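Side-chain contact in putative hyaluronoglucosaminidase (PDB 6PWI), which belongs to glycoside hydrolase family 84 and probably acts as a hexosaminidase that removes N-acetylglucosamine-type sugars, this chain including its catalytic barrel domain: residues 326-331 against 386-391. Numbering follows the deposited sequence.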
# COMPACT_ATOMS: atom_id res chain seq x y z
N GLU A 326 -20.78 -1.69 -1.24
CA GLU A 326 -21.07 -3.11 -1.07
C GLU A 326 -20.18 -3.73 0.01
O GLU A 326 -19.08 -3.24 0.26
CB GLU A 326 -21.01 -3.87 -2.41
CG GLU A 326 -19.83 -3.50 -3.28
CD GLU A 326 -19.97 -4.02 -4.70
OE1 GLU A 326 -19.15 -4.88 -5.11
OE2 GLU A 326 -20.91 -3.58 -5.40
N PHE A 327 -20.71 -4.78 0.65
CA PHE A 327 -20.03 -5.47 1.73
C PHE A 327 -18.83 -6.26 1.22
O PHE A 327 -18.81 -6.76 0.09
CB PHE A 327 -20.97 -6.43 2.44
CG PHE A 327 -21.97 -5.80 3.38
CD1 PHE A 327 -21.59 -5.38 4.65
CD2 PHE A 327 -23.30 -5.66 3.01
CE1 PHE A 327 -22.52 -4.81 5.51
CE2 PHE A 327 -24.22 -5.09 3.87
CZ PHE A 327 -23.83 -4.67 5.12
N ILE A 328 -17.85 -6.38 2.11
CA ILE A 328 -16.69 -7.24 1.94
C ILE A 328 -16.89 -8.42 2.88
O ILE A 328 -17.36 -8.23 4.00
CB ILE A 328 -15.44 -6.41 2.26
CG1 ILE A 328 -15.08 -5.51 1.08
CG2 ILE A 328 -14.27 -7.28 2.69
CD1 ILE A 328 -14.64 -4.12 1.46
N PHE A 329 -16.59 -9.63 2.42
CA PHE A 329 -16.74 -10.83 3.24
C PHE A 329 -15.45 -11.66 3.18
O PHE A 329 -14.94 -11.95 2.10
CB PHE A 329 -17.97 -11.62 2.79
CG PHE A 329 -18.27 -12.87 3.59
CD1 PHE A 329 -19.09 -12.82 4.71
CD2 PHE A 329 -17.73 -14.10 3.23
CE1 PHE A 329 -19.35 -13.97 5.46
CE2 PHE A 329 -17.99 -15.24 3.97
CZ PHE A 329 -18.80 -15.17 5.09
N VAL A 330 -14.93 -12.03 4.35
CA VAL A 330 -13.73 -12.85 4.42
C VAL A 330 -14.17 -14.25 4.84
O VAL A 330 -14.67 -14.43 5.94
CB VAL A 330 -12.69 -12.26 5.40
CG1 VAL A 330 -11.51 -13.21 5.60
CG2 VAL A 330 -12.20 -10.91 4.95
N PRO A 331 -14.01 -15.28 3.98
CA PRO A 331 -14.60 -16.59 4.25
C PRO A 331 -13.75 -17.37 5.24
O PRO A 331 -12.60 -17.01 5.49
CB PRO A 331 -14.62 -17.23 2.86
CG PRO A 331 -13.40 -16.65 2.17
CD PRO A 331 -13.26 -15.24 2.71
N GLN A 386 -15.51 -13.64 -9.09
CA GLN A 386 -14.09 -13.34 -8.99
C GLN A 386 -13.73 -12.93 -7.56
O GLN A 386 -14.57 -12.41 -6.83
CB GLN A 386 -13.73 -12.26 -10.00
CG GLN A 386 -13.87 -12.73 -11.43
CD GLN A 386 -13.35 -11.69 -12.39
OE1 GLN A 386 -13.41 -10.48 -12.11
NE2 GLN A 386 -12.83 -12.15 -13.51
N ALA A 387 -12.46 -13.16 -7.20
CA ALA A 387 -11.99 -12.95 -5.84
C ALA A 387 -11.58 -11.50 -5.62
O ALA A 387 -11.22 -10.78 -6.56
CB ALA A 387 -10.84 -13.88 -5.56
N PHE A 388 -11.64 -11.08 -4.36
CA PHE A 388 -11.00 -9.87 -3.88
C PHE A 388 -9.77 -10.32 -3.09
O PHE A 388 -9.89 -11.01 -2.08
CB PHE A 388 -12.02 -9.04 -3.09
CG PHE A 388 -11.53 -7.79 -2.41
CD1 PHE A 388 -10.38 -7.13 -2.84
CD2 PHE A 388 -12.24 -7.23 -1.35
CE1 PHE A 388 -9.94 -5.97 -2.21
CE2 PHE A 388 -11.80 -6.07 -0.74
CZ PHE A 388 -10.65 -5.45 -1.16
N MET A 389 -8.58 -9.95 -3.60
CA MET A 389 -7.32 -10.49 -3.11
C MET A 389 -6.91 -9.78 -1.82
O MET A 389 -6.86 -8.55 -1.78
CB MET A 389 -6.23 -10.31 -4.17
CG MET A 389 -4.82 -10.54 -3.66
SD MET A 389 -4.45 -12.29 -3.63
CE MET A 389 -2.70 -12.27 -3.23
N TRP A 390 -6.65 -10.58 -0.78
CA TRP A 390 -5.99 -10.14 0.44
C TRP A 390 -4.53 -10.58 0.35
O TRP A 390 -4.24 -11.77 0.39
CB TRP A 390 -6.71 -10.76 1.65
CG TRP A 390 -6.07 -10.60 3.01
CD1 TRP A 390 -4.73 -10.62 3.32
CD2 TRP A 390 -6.76 -10.47 4.27
NE1 TRP A 390 -4.55 -10.48 4.67
CE2 TRP A 390 -5.77 -10.38 5.28
CE3 TRP A 390 -8.11 -10.40 4.64
CZ2 TRP A 390 -6.10 -10.23 6.63
CZ3 TRP A 390 -8.43 -10.26 5.97
CH2 TRP A 390 -7.44 -10.18 6.96
N LEU A 391 -3.62 -9.60 0.19
CA LEU A 391 -2.21 -9.91 0.00
C LEU A 391 -1.47 -9.85 1.34
O LEU A 391 -1.34 -8.78 1.94
CB LEU A 391 -1.59 -8.95 -1.01
CG LEU A 391 -0.12 -9.20 -1.32
CD1 LEU A 391 0.08 -10.55 -1.97
CD2 LEU A 391 0.46 -8.10 -2.20
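Ile328 meets Phe388 through the first carbon of its longer branch: CG1 comes to 3.8 Å from CE2 of the phenylalanine ring and lies near the ring plane, so the isoleucine abuts an edge rather than a face. CD1 of Ile328 follows along the same edge, 4.1 Å from CE2 of Phe388. CG1 stands beside the backbone N of Ile328 (chi1 -79°), while in Phe388 CG is anti to the backbone N (chi1 176°), which carries the ring in toward strand 328-330. Two residues further along both strands the pattern recurs, now with the side chains at about a right angle. Val330 sets CG2 in the plane of the Trp390 indole, 4.0 Å from CZ3 and nearly as close to the neighbouring CE3; the benzene half of the indole therefore makes the contact. Its pyrrole half has another partner, NE1 bonding to OD1 of Asn392.

The alternation explains the pairing, since the side chains of Ile328, Val330, Phe388 and Trp390 all start out toward the opposite strand, while that of Phe329 starts out away from it and packs on Gln307 of helix 304-321. These strands are the fifth and seventh of a closed, parallel eight-stranded (beta/alpha)8 barrel, and the side chains meet in its interior. With CA atoms 8.6 Å apart at Ile328 and Phe388, the backbones are too distant to pair directly. The sixth strand, 359-362, runs between them and contributes Met361, which touches all four side chains; Trp179 of the first strand adds its ring against Phe388. The predicted proton donor Asp299 has its side chain about 8 Å from that of Val330, and a 1,2-ethanediol, probably from the crystallisation liquor, sits about 3 Å from the side chain of Trp390, which may mark a pocket there.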